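Local coordinates for Ras GTPase-activating-like protein (Schizosaccharomyces pombe, PDB 1P2X) that acts in the contractile F-actin ring and is needed to build it at the division site, binding actin filaments through its calponin-homology domain, at residues E35-R39 and L102-I106; V13-K17 and G29-E35. All coordinates share one frame; numbering follows the deposited sequence.

Interaction 1. Residues E35-R39 and L102-I106; sequences EQSLR and LPKVI
The amide of Gln36 meets Leu102 with its nitrogen end, NE2 lying 3.3 Å from Leu102 CD1, while its oxygen end turns to Arg39. There NH1 of Arg39 donates to Gln36 OE1 over 2.9 Å, at the edge of the guanidinium and in the carbonyl plane on a lone pair, with the C=O...N angle at 133°. NE and NH2 of the same guanidinium go to the carbonyl oxygens of Ile96 and Tyr97, which ties the end of residues 35-39 to helix 93-96 and the residue after it. A bend at chi2 (-70°) brings the Gln36 amide to Leu102 and Arg39.

The third flat group, the carboxylate of Glu35, is buried. OE1 sits 3.7 Å from Leu102 CB but bonds to the hydroxyl of Tyr9, and OE2 makes a salt bridge with Arg145. Nearer the backbone, CG of Glu35 rests against Ile106, 3.9 Å from CD1, the two side chains crossing at about a right angle. An alanine here takes away the carboxylate, which would probably leave the Tyr9 hydroxyl without its acceptor, Arg145 without this counter-charge, and a gap beside Ile106.

Leu102 wedges between the neighbours: CD1 lies against Gln36 and the CB of Glu35, CD2 against Arg39 CG at 4.1 Å. Further along, Leu38 and Val105 run antiparallel alongside each other, CD1 to CG1 4.0 Å apart. No hydrogen bond crosses between the two segments, so aliphatic packing carries the contact, while the Glu35 carboxylate and the Arg39 NE and NH2 are bonded outside the two segments. This is a piece of the calponin-homology fold: a short connecting helix, 34-37, laid against the start of the long core helix 102-117.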
loop_
_atom_site.group_PDB
_atom_site.type_symbol
_atom_site.label_atom_id
_atom_site.label_comp_id
_atom_site.label_asym_id
_atom_site.label_seq_id
_atom_site.Cartn_x
_atom_site.Cartn_y
_atom_site.Cartn_z
ATOM N N GLU A 35 -3.941 -3.460 -4.290
ATOM C CA GLU A 35 -4.554 -2.351 -3.563
ATOM C C GLU A 35 -5.903 -2.735 -2.993
ATOM O O GLU A 35 -6.206 -2.433 -1.840
ATOM C CB GLU A 35 -4.755 -1.134 -4.453
ATOM C CG GLU A 35 -3.482 -0.559 -4.989
ATOM C CD GLU A 35 -3.738 0.212 -6.251
ATOM O OE1 GLU A 35 -4.066 1.416 -6.149
ATOM O OE2 GLU A 35 -3.632 -0.404 -7.338
ATOM N N GLN A 36 -6.719 -3.389 -3.810
ATOM C CA GLN A 36 -8.044 -3.794 -3.368
ATOM C C GLN A 36 -7.996 -4.797 -2.222
ATOM O O GLN A 36 -8.907 -4.825 -1.399
ATOM C CB GLN A 36 -8.854 -4.370 -4.540
ATOM C CG GLN A 36 -9.354 -3.333 -5.557
ATOM C CD GLN A 36 -10.448 -2.423 -5.012
ATOM O OE1 GLN A 36 -11.373 -2.880 -4.340
ATOM N NE2 GLN A 36 -10.355 -1.134 -5.314
ATOM N N SER A 37 -6.944 -5.612 -2.159
ATOM C CA SER A 37 -6.843 -6.611 -1.092
ATOM C C SER A 37 -6.509 -6.008 0.272
ATOM O O SER A 37 -6.636 -6.676 1.295
ATOM C CB SER A 37 -5.803 -7.693 -1.445
ATOM O OG SER A 37 -4.485 -7.166 -1.479
ATOM N N LEU A 38 -6.077 -4.749 0.288
ATOM C CA LEU A 38 -5.711 -4.102 1.544
ATOM C C LEU A 38 -6.907 -3.434 2.196
ATOM O O LEU A 38 -6.836 -3.018 3.346
ATOM C CB LEU A 38 -4.603 -3.057 1.326
ATOM C CG LEU A 38 -3.226 -3.479 0.807
ATOM C CD1 LEU A 38 -2.376 -2.222 0.537
ATOM C CD2 LEU A 38 -2.523 -4.397 1.795
ATOM N N ARG A 39 -8.009 -3.331 1.463
ATOM C CA ARG A 39 -9.189 -2.639 1.980
ATOM C C ARG A 39 -9.781 -3.236 3.270
ATOM O O ARG A 39 -10.411 -2.522 4.050
ATOM C CB ARG A 39 -10.263 -2.530 0.892
ATOM C CG ARG A 39 -9.819 -1.701 -0.310
ATOM C CD ARG A 39 -10.881 -1.619 -1.399
ATOM N NE ARG A 39 -12.044 -0.826 -0.993
ATOM C CZ ARG A 39 -13.216 -0.855 -1.617
ATOM N NH1 ARG A 39 -13.378 -1.644 -2.672
ATOM N NH2 ARG A 39 -14.226 -0.099 -1.193
ATOM N N LEU A 102 -6.813 4.951 -3.014
ATOM C CA LEU A 102 -5.925 3.820 -2.732
ATOM C C LEU A 102 -4.444 4.119 -2.984
ATOM O O LEU A 102 -3.568 3.543 -2.332
ATOM C CB LEU A 102 -6.371 2.592 -3.530
ATOM C CG LEU A 102 -7.640 1.925 -2.974
ATOM C CD1 LEU A 102 -8.166 0.866 -3.951
ATOM C CD2 LEU A 102 -7.346 1.300 -1.614
ATOM N N PRO A 103 -4.145 4.989 -3.961
ATOM C CA PRO A 103 -2.749 5.356 -4.221
ATOM C C PRO A 103 -2.083 6.027 -3.013
ATOM O O PRO A 103 -0.858 5.984 -2.862
ATOM C CB PRO A 103 -2.864 6.309 -5.414
ATOM C CG PRO A 103 -4.029 5.740 -6.167
ATOM C CD PRO A 103 -5.019 5.426 -5.068
ATOM N N LYS A 104 -2.884 6.655 -2.161
ATOM C CA LYS A 104 -2.344 7.306 -0.973
ATOM C C LYS A 104 -1.935 6.249 0.039
ATOM O O LYS A 104 -1.062 6.479 0.878
ATOM C CB LYS A 104 -3.370 8.256 -0.353
ATOM C CG LYS A 104 -2.827 9.080 0.799
ATOM C CD LYS A 104 -3.807 10.163 1.233
ATOM C CE LYS A 104 -4.166 11.077 0.071
ATOM N NZ LYS A 104 -5.104 12.160 0.495
ATOM N N VAL A 105 -2.574 5.086 -0.037
ATOM C CA VAL A 105 -2.223 3.981 0.846
ATOM C C VAL A 105 -0.854 3.462 0.421
ATOM O O VAL A 105 0.043 3.292 1.247
ATOM C CB VAL A 105 -3.268 2.844 0.765
ATOM C CG1 VAL A 105 -2.777 1.617 1.508
ATOM C CG2 VAL A 105 -4.593 3.319 1.356
ATOM N N ILE A 106 -0.702 3.226 -0.879
ATOM C CA ILE A 106 0.556 2.753 -1.439
ATOM C C ILE A 106 1.664 3.751 -1.103
ATOM O O ILE A 106 2.789 3.367 -0.796
ATOM C CB ILE A 106 0.442 2.597 -2.975
ATOM C CG1 ILE A 106 -0.664 1.589 -3.320
ATOM C CG2 ILE A 106 1.764 2.155 -3.567
ATOM C CD1 ILE A 106 -0.540 0.256 -2.579
#

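Interaction 2. Residues V13-K17 and G29-E35; sequences VDEAK and GPTSTFE
Thr31 OG1 both gives and takes a hydrogen bond: it donates to Asp14 OD2 at 2.6 Å and accepts from Lys17 NZ at 3.1 Å. The short bond to Asp14 uses the anti lone pair of OD2, pointing away from OD1. Lys17 NZ has a second acceptor in Gly29 O, 3.0 Å away. It approaches that oxygen at a C=O...N angle of 154°, a little out of the carbonyl plane. The ammonium is therefore held by one hydroxyl and one backbone carbonyl, with the charge of Asp14 close enough that it would be expected to favour the positive state.

In Lys17, CG opposite the backbone N (chi1 -172°) sets CB and CG over the Phe34 ring, and the bend at chi3 then turns NZ to Gly29 O and Thr31 OG1. CG stands 3.6 Å from the ring centroid, almost straight above the centre, a CH-pi contact over one face. In the calponin-homology fold this joins the first long helix, 2-23, to the loop leading into the short helix 34-37. The loop is bonded within itself too: Thr31 O accepts from Phe34 N, and Gly29 N goes to Asp27 OD1 just before it.

One turn back from Lys17, Val13 fills the apolar side. Its CG1 lies at the edge of the Phe34 ring, 4.1 Å from CD2, and also packs on the CG2 methyl of Thr31. The other methyl of Val13, CG2, touches the Glu35 carboxylate, 3.9 Å from OE2, whose other oxygen bonds to Tyr9 OH.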
loop_
_atom_site.group_PDB
_atom_site.type_symbol
_atom_site.label_atom_id
_atom_site.label_comp_id
_atom_site.label_asym_id
_atom_site.label_seq_id
_atom_site.Cartn_x
_atom_site.Cartn_y
_atom_site.Cartn_z
ATOM N N VAL A 13 3.115 0.201 -6.852
ATOM C CA VAL A 13 2.287 -0.772 -6.142
ATOM C C VAL A 13 3.058 -2.088 -5.955
ATOM O O VAL A 13 3.010 -2.705 -4.889
ATOM C CB VAL A 13 0.960 -1.059 -6.907
ATOM C CG1 VAL A 13 0.104 -2.056 -6.128
ATOM C CG2 VAL A 13 0.187 0.220 -7.133
ATOM N N ASP A 14 3.778 -2.502 -6.995
ATOM C CA ASP A 14 4.569 -3.734 -6.952
ATOM C C ASP A 14 5.662 -3.655 -5.875
ATOM O O ASP A 14 5.900 -4.616 -5.141
ATOM C CB ASP A 14 5.212 -3.987 -8.324
ATOM C CG ASP A 14 5.755 -5.384 -8.462
ATOM O OD1 ASP A 14 6.993 -5.551 -8.601
ATOM O OD2 ASP A 14 4.958 -6.351 -8.443
ATOM N N GLU A 15 6.326 -2.508 -5.799
ATOM C CA GLU A 15 7.389 -2.280 -4.821
ATOM C C GLU A 15 6.873 -2.343 -3.374
ATOM O O GLU A 15 7.510 -2.935 -2.507
ATOM C CB GLU A 15 8.069 -0.927 -5.093
ATOM C CG GLU A 15 8.857 -0.882 -6.400
ATOM C CD GLU A 15 9.106 0.530 -6.893
ATOM O OE1 GLU A 15 8.717 1.487 -6.186
ATOM O OE2 GLU A 15 9.686 0.690 -7.989
ATOM N N ALA A 16 5.721 -1.728 -3.128
ATOM C CA ALA A 16 5.110 -1.742 -1.805
ATOM C C ALA A 16 4.658 -3.170 -1.469
ATOM O O ALA A 16 4.779 -3.607 -0.325
ATOM C CB ALA A 16 3.909 -0.785 -1.763
ATOM N N LYS A 17 4.131 -3.887 -2.459
ATOM C CA LYS A 17 3.682 -5.254 -2.238
ATOM C C LYS A 17 4.881 -6.087 -1.810
ATOM O O LYS A 17 4.878 -6.681 -0.733
ATOM C CB LYS A 17 3.068 -5.865 -3.506
ATOM C CG LYS A 17 2.406 -7.220 -3.278
ATOM C CD LYS A 17 1.985 -7.920 -4.577
ATOM C CE LYS A 17 3.204 -8.366 -5.376
ATOM N NZ LYS A 17 2.858 -9.192 -6.552
ATOM N N GLY A 29 -0.364 -12.317 -3.604
ATOM C CA GLY A 29 -1.113 -12.309 -4.850
ATOM C C GLY A 29 -0.678 -11.290 -5.889
ATOM O O GLY A 29 0.315 -10.592 -5.701
ATOM N N PRO A 30 -1.422 -11.193 -7.000
ATOM C CA PRO A 30 -1.137 -10.262 -8.101
ATOM C C PRO A 30 -1.058 -8.793 -7.680
ATOM O O PRO A 30 -1.775 -8.346 -6.786
ATOM C CB PRO A 30 -2.302 -10.500 -9.074
ATOM C CG PRO A 30 -2.694 -11.948 -8.824
ATOM C CD PRO A 30 -2.585 -12.052 -7.309
ATOM N N THR A 31 -0.177 -8.050 -8.344
ATOM C CA THR A 31 -0.005 -6.630 -8.087
ATOM C C THR A 31 -1.247 -5.850 -8.528
ATOM O O THR A 31 -1.673 -4.919 -7.848
ATOM C CB THR A 31 1.239 -6.100 -8.839
ATOM O OG1 THR A 31 2.425 -6.598 -8.202
ATOM C CG2 THR A 31 1.287 -4.566 -8.833
ATOM N N SER A 32 -1.838 -6.252 -9.652
ATOM C CA SER A 32 -3.007 -5.558 -10.199
ATOM C C SER A 32 -4.225 -5.567 -9.278
ATOM O O SER A 32 -5.108 -4.733 -9.420
ATOM C CB SER A 32 -3.393 -6.141 -11.574
ATOM O OG SER A 32 -3.713 -7.524 -11.493
ATOM N N THR A 33 -4.271 -6.504 -8.337
ATOM C CA THR A 33 -5.385 -6.564 -7.398
ATOM C C THR A 33 -4.929 -6.353 -5.961
ATOM O O THR A 33 -5.710 -6.531 -5.028
ATOM C CB THR A 33 -6.108 -7.911 -7.504
ATOM O OG1 THR A 33 -5.154 -8.971 -7.363
ATOM C CG2 THR A 33 -6.758 -8.060 -8.874
ATOM N N PHE A 34 -3.666 -5.960 -5.786
ATOM C CA PHE A 34 -3.107 -5.770 -4.450
ATOM C C PHE A 34 -3.738 -4.617 -3.666
ATOM O O PHE A 34 -4.034 -4.774 -2.493
ATOM C CB PHE A 34 -1.577 -5.596 -4.510
ATOM C CG PHE A 34 -0.927 -5.471 -3.151
ATOM C CD1 PHE A 34 -0.933 -6.543 -2.264
ATOM C CD2 PHE A 34 -0.324 -4.280 -2.758
ATOM C CE1 PHE A 34 -0.344 -6.431 -0.993
ATOM C CE2 PHE A 34 0.269 -4.158 -1.496
ATOM C CZ PHE A 34 0.257 -5.236 -0.609
ATOM N N GLU A 35 -3.941 -3.460 -4.290
ATOM C CA GLU A 35 -4.554 -2.351 -3.563
ATOM C C GLU A 35 -5.903 -2.735 -2.993
ATOM O O GLU A 35 -6.206 -2.433 -1.840
ATOM C CB GLU A 35 -4.755 -1.134 -4.453
ATOM C CG GLU A 35 -3.482 -0.559 -4.989
ATOM C CD GLU A 35 -3.738 0.212 -6.251
ATOM O OE1 GLU A 35 -4.066 1.416 -6.149
ATOM O OE2 GLU A 35 -3.632 -0.404 -7.338
#

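How the interactions relate
Interaction 2 comes first along the chain, yet the centres of the two lie only about 9 Å apart and they meet at Glu35, which belongs to both. Helix 34-37 is the common element: residues 29-35 set its beginning on helix 2-23, and residues 35-39, from the helix into the turn after it, pack on helix 102-117. The two long helices also touch directly, Ile106 CG2 packing 3.9 Å from Val13 CA and close to the methyl of Ala16. The short helix thus links the long helices 2-23 and 102-117 of the calponin-homology domain, the actin-binding part of this protein, and the contacts form one continuous buried patch.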